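Local coordinates for protein dally-like, isoform A (Drosophila melanogaster, PDB 6XTZ) that binds Wnt and hedgehog proteins as a cell-surface glypican and shields the lipid moiety of Wnt to enable signalling at a distance, at residues Leu128-Tyr131 with Phe132-Arg136; Lys194-Phe197 with Val198-Thr202. The protein carries 5 engineered substitutions. All coordinates share one frame; numbering follows the deposited sequence.

In the fold
Both contacts are single turns of neighbouring helices in the helical glypican core, near the bound O-palmitoleoyl serine. Contact 1 closes helix 118-134 and is only partly buried, ending in an exposed turn. Contact 2 lies inside helix 185-216 and is mostly buried. Their chemistry follows place: contact 1 uses glycine and an asparagine amide to finish a helix, whereas contact 2 keeps regular backbone bonds and lets threonine hydroxyls share them. The two helices meet directly: Tyr131 OH packs on Val198 CG2, and Arg201 NH1 makes a probable hydrogen bond of 3.1 Å to Phe132 O, a carbonyl at the helix end.

Contact 1. Residues Leu128-Tyr131 with Phe132-Arg136; sequences LETY and FANGR
The C-terminal end of helix 118-134 is finished here by an Asx turn and a glycine, with Thr130, Tyr131, Asn134 and Gly135 carrying the contact. The last regular bond is nearly straight: Asn134 N donates to Thr130 O at 3.0 Å and 179°. Beyond it the helix ends, and Gly135 N makes only a weak, bent bond to Tyr131 O (2.7 Å). Gly135 leaves the helix with phi of 76°, a backbone shape that glycine adopts without side-chain hindrance. Its CA lies 3.6 Å from Tyr131 CD1, obliquely to the ring. The Asn134 amide sits between its backbone N and carbonyl carbon (chi1 59°), a crowded position that turns OD1 toward Arg136 N. There it accepts from Arg136 N at 2.9 Å, the donor standing above the amide carbonyl plane and not on a lone pair. The price is that OD1 comes within 2.8 Å of Thr130 O, an acceptor-acceptor approach that cannot be a bond and is probably unfavourable. With an alanine here, the N-H of Arg136 would probably be left without its acceptor and the turn freer to move. Thr130 suits the place one turn back because its hydroxyl and methyl part company: OG1 bonds to Lys126 O, while the methyl runs alongside the amide. Leu128 and Phe132 turn inward, Phe132 meeting Phe91, whereas Glu129 forms a salt bridge with Arg99 on helix 51-110. Thr130 CG2 is equally 3.7 Å from Asn134 OD1 and ND2.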
loop_
_atom_site.group_PDB
_atom_site.type_symbol
_atom_site.label_atom_id
_atom_site.label_comp_id
_atom_site.label_asym_id
_atom_site.label_seq_id
_atom_site.Cartn_x
_atom_site.Cartn_y
_atom_site.Cartn_z
ATOM N N LEU A 128 -25.208 -0.861 -2.177
ATOM C CA LEU A 128 -23.990 -0.100 -2.432
ATOM C C LEU A 128 -23.201 0.127 -1.149
ATOM O O LEU A 128 -21.970 0.020 -1.145
ATOM C CB LEU A 128 -24.331 1.233 -3.095
ATOM C CG LEU A 128 -24.884 1.160 -4.519
ATOM C CD1 LEU A 128 -25.205 2.553 -5.031
ATOM C CD2 LEU A 128 -23.895 0.462 -5.437
ATOM N N GLU A 129 -23.893 0.443 -0.052
ATOM C CA GLU A 129 -23.213 0.603 1.229
ATOM C C GLU A 129 -22.601 -0.711 1.692
ATOM O O GLU A 129 -21.501 -0.729 2.255
ATOM C CB GLU A 129 -24.185 1.136 2.280
ATOM C CG GLU A 129 -24.767 2.502 1.967
ATOM C CD GLU A 129 -25.709 2.987 3.048
ATOM O OE1 GLU A 129 -25.609 2.491 4.190
ATOM O OE2 GLU A 129 -26.555 3.859 2.756
ATOM N N THR A 130 -23.303 -1.824 1.464
ATOM C CA THR A 130 -22.782 -3.122 1.874
ATOM C C THR A 130 -21.540 -3.495 1.074
ATOM O O THR A 130 -20.596 -4.074 1.624
ATOM C CB THR A 130 -23.861 -4.195 1.728
ATOM O OG1 THR A 130 -24.995 -3.844 2.531
ATOM C CG2 THR A 130 -23.337 -5.551 2.174
ATOM N N TYR A 131 -21.509 -3.160 -0.220
ATOM C CA TYR A 131 -20.330 -3.477 -1.018
ATOM C C TYR A 131 -19.104 -2.732 -0.507
ATOM O O TYR A 131 -18.027 -3.320 -0.351
ATOM C CB TYR A 131 -20.549 -3.158 -2.497
ATOM C CG TYR A 131 -19.248 -3.282 -3.259
ATOM C CD1 TYR A 131 -18.726 -4.530 -3.567
ATOM C CD2 TYR A 131 -18.516 -2.157 -3.621
ATOM C CE1 TYR A 131 -17.526 -4.658 -4.237
ATOM C CE2 TYR A 131 -17.310 -2.275 -4.289
ATOM C CZ TYR A 131 -16.821 -3.529 -4.595
ATOM O OH TYR A 131 -15.626 -3.658 -5.261
ATOM N N PHE A 132 -19.239 -1.426 -0.262
ATOM C CA PHE A 132 -18.090 -0.666 0.217
ATOM C C PHE A 132 -17.638 -1.148 1.585
ATOM O O PHE A 132 -16.457 -1.020 1.930
ATOM C CB PHE A 132 -18.409 0.828 0.260
ATOM C CG PHE A 132 -17.229 1.681 0.634
ATOM C CD1 PHE A 132 -16.222 1.927 -0.284
ATOM C CD2 PHE A 132 -17.119 2.220 1.906
ATOM C CE1 PHE A 132 -15.127 2.703 0.055
ATOM C CE2 PHE A 132 -16.029 3.000 2.251
ATOM C CZ PHE A 132 -15.032 3.241 1.324
ATOM N N ALA A 133 -18.553 -1.717 2.372
ATOM C CA ALA A 133 -18.207 -2.182 3.710
ATOM C C ALA A 133 -17.437 -3.499 3.660
ATOM O O ALA A 133 -16.326 -3.598 4.190
ATOM C CB ALA A 133 -19.471 -2.328 4.560
ATOM N N ASN A 134 -18.015 -4.526 3.029
ATOM C CA ASN A 134 -17.413 -5.853 3.026
ATOM C C ASN A 134 -17.113 -6.414 1.641
ATOM O O ASN A 134 -16.423 -7.434 1.550
ATOM C CB ASN A 134 -18.306 -6.850 3.788
ATOM C CG ASN A 134 -19.703 -6.968 3.200
ATOM O OD1 ASN A 134 -19.910 -6.808 1.996
ATOM N ND2 ASN A 134 -20.676 -7.257 4.058
ATOM N N GLY A 135 -17.616 -5.801 0.572
ATOM C CA GLY A 135 -17.293 -6.248 -0.768
ATOM C C GLY A 135 -17.999 -7.498 -1.234
ATOM O O GLY A 135 -17.648 -8.024 -2.296
ATOM N N ARG A 136 -18.981 -7.992 -0.489
ATOM C CA ARG A 136 -19.694 -9.214 -0.864
ATOM C C ARG A 136 -20.997 -8.876 -1.589
ATOM O O ARG A 136 -22.093 -9.282 -1.201
ATOM C CB ARG A 136 -19.939 -10.079 0.370
ATOM C CG ARG A 136 -18.651 -10.612 0.991
ATOM C CD ARG A 136 -18.888 -11.736 1.994
ATOM N NE ARG A 136 -19.152 -11.244 3.345
ATOM C CZ ARG A 136 -20.289 -11.438 4.005
ATOM N NH1 ARG A 136 -21.276 -12.124 3.444
ATOM N NH2 ARG A 136 -20.436 -10.953 5.230
#

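Contact 2. Residues Lys194-Phe197 with Val198-Thr202; sequences KRSF and VATRT
The flat carbonyl group of Ser196 is gripped from both faces by one residue, Thr200: its backbone N approaches from one face and its OG1 from the other. Thr200 N lies 2.9 Å from Ser196 O, and the hydroxyl bond from Thr200 OG1 to Ser196 O is 2.6 Å, the latter tilted 35° from the carbonyl plane. Thr200 OG1 lies anti to its own carbonyl carbon (chi1 -56°), which swings it back along the helix to that oxygen. Within the same stretch Val198 O is held alike by Thr202: Thr202 OG1 lies 2.7 Å from Val198 O, and the backbone N of the threonine bonds to the same oxygen. The side chain of Phe197 leads away from this turn, and Leu128 CD2 of helix 118-134 rests over one face of its ring. Leu139 and Ile289 touch the same side chain, beside the bound O-palmitoleoyl serine. A phenylalanine suits a wall facing a lipid. On another side of the helix, Lys194 and Val198 run side by side: the aliphatic CE of Lys194 is 4.2 Å from Val198 CG2, while its NZ reaches Gly539 O in a weak bond. Val198 CG2 also settles 3.2 Å from Lys194 O, close to the backbone bond that Val198 N gives that oxygen. Ser196 sends its small hydroxyl away from this turn, to Phe287 O. Since this stretch of helix is largely buried, threonine hydroxyls that turn back on carbonyls of their own helix are satisfied without solvent, whereas the serine hydroxyl is met by the Phe287 carbonyl; both residue types are thus tolerable among nonpolar neighbours.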
loop_
_atom_site.group_PDB
_atom_site.type_symbol
_atom_site.label_atom_id
_atom_site.label_comp_id
_atom_site.label_asym_id
_atom_site.label_seq_id
_atom_site.Cartn_x
_atom_site.Cartn_y
_atom_site.Cartn_z
ATOM N N LYS A 194 -20.384 0.849 -11.090
ATOM C CA LYS A 194 -19.630 -0.321 -10.653
ATOM C C LYS A 194 -18.134 -0.033 -10.633
ATOM O O LYS A 194 -17.447 -0.335 -9.651
ATOM C CB LYS A 194 -19.947 -1.511 -11.561
ATOM C CG LYS A 194 -19.165 -2.780 -11.245
ATOM C CD LYS A 194 -18.007 -2.976 -12.213
ATOM C CE LYS A 194 -17.332 -4.316 -12.008
ATOM N NZ LYS A 194 -16.157 -4.481 -12.911
ATOM N N ARG A 195 -17.611 0.556 -11.713
ATOM C CA ARG A 195 -16.195 0.910 -11.748
ATOM C C ARG A 195 -15.832 1.842 -10.601
ATOM O O ARG A 195 -14.773 1.693 -9.980
ATOM C CB ARG A 195 -15.846 1.569 -13.081
ATOM C CG ARG A 195 -15.900 0.660 -14.292
ATOM C CD ARG A 195 -15.796 1.505 -15.549
ATOM N NE ARG A 195 -15.588 0.714 -16.756
ATOM C CZ ARG A 195 -15.475 1.238 -17.971
ATOM N NH1 ARG A 195 -15.551 2.552 -18.134
ATOM N NH2 ARG A 195 -15.281 0.453 -19.022
ATOM N N SER A 196 -16.700 2.812 -10.307
ATOM C CA SER A 196 -16.398 3.796 -9.274
ATOM C C SER A 196 -16.328 3.148 -7.896
ATOM O O SER A 196 -15.409 3.422 -7.116
ATOM C CB SER A 196 -17.444 4.910 -9.294
ATOM O OG SER A 196 -17.078 5.964 -8.421
ATOM N N PHE A 197 -17.290 2.278 -7.581
ATOM C CA PHE A 197 -17.324 1.667 -6.256
ATOM C C PHE A 197 -16.209 0.643 -6.079
ATOM O O PHE A 197 -15.653 0.508 -4.982
ATOM C CB PHE A 197 -18.690 1.030 -6.008
ATOM C CG PHE A 197 -19.690 1.971 -5.404
ATOM C CD1 PHE A 197 -20.413 2.843 -6.204
ATOM C CD2 PHE A 197 -19.902 1.990 -4.036
ATOM C CE1 PHE A 197 -21.330 3.715 -5.647
ATOM C CE2 PHE A 197 -20.820 2.859 -3.474
ATOM C CZ PHE A 197 -21.533 3.722 -4.280
ATOM N N VAL A 198 -15.869 -0.092 -7.140
ATOM C CA VAL A 198 -14.765 -1.043 -7.049
ATOM C C VAL A 198 -13.446 -0.306 -6.855
ATOM O O VAL A 198 -12.632 -0.674 -6.003
ATOM C CB VAL A 198 -14.729 -1.952 -8.291
ATOM C CG1 VAL A 198 -13.491 -2.835 -8.263
ATOM C CG2 VAL A 198 -15.983 -2.806 -8.356
ATOM N N ALA A 199 -13.221 0.755 -7.634
ATOM C CA ALA A 199 -11.985 1.517 -7.501
ATOM C C ALA A 199 -11.905 2.214 -6.148
ATOM O O ALA A 199 -10.825 2.299 -5.551
ATOM C CB ALA A 199 -11.866 2.533 -8.637
ATOM N N THR A 200 -13.036 2.712 -5.645
ATOM C CA THR A 200 -13.029 3.421 -4.369
ATOM C C THR A 200 -12.735 2.472 -3.214
ATOM O O THR A 200 -11.904 2.771 -2.347
ATOM C CB THR A 200 -14.365 4.132 -4.153
ATOM O OG1 THR A 200 -14.632 4.999 -5.264
ATOM C CG2 THR A 200 -14.331 4.953 -2.873
ATOM N N ARG A 201 -13.407 1.321 -3.184
ATOM C CA ARG A 201 -13.181 0.359 -2.111
ATOM C C ARG A 201 -11.769 -0.212 -2.170
ATOM O O ARG A 201 -11.078 -0.287 -1.149
ATOM C CB ARG A 201 -14.216 -0.763 -2.180
ATOM C CG ARG A 201 -13.830 -1.983 -1.365
ATOM C CD ARG A 201 -14.946 -3.010 -1.298
ATOM N NE ARG A 201 -14.476 -4.262 -0.710
ATOM C CZ ARG A 201 -14.357 -4.480 0.597
ATOM N NH1 ARG A 201 -14.672 -3.528 1.466
ATOM N NH2 ARG A 201 -13.919 -5.652 1.036
ATOM N N THR A 202 -11.325 -0.617 -3.364
ATOM C CA THR A 202 -10.003 -1.220 -3.499
ATOM C C THR A 202 -8.903 -0.245 -3.095
ATOM O O THR A 202 -7.895 -0.645 -2.500
ATOM C CB THR A 202 -9.796 -1.704 -4.934
ATOM O OG1 THR A 202 -10.863 -2.591 -5.297
ATOM C CG2 THR A 202 -8.468 -2.438 -5.072
#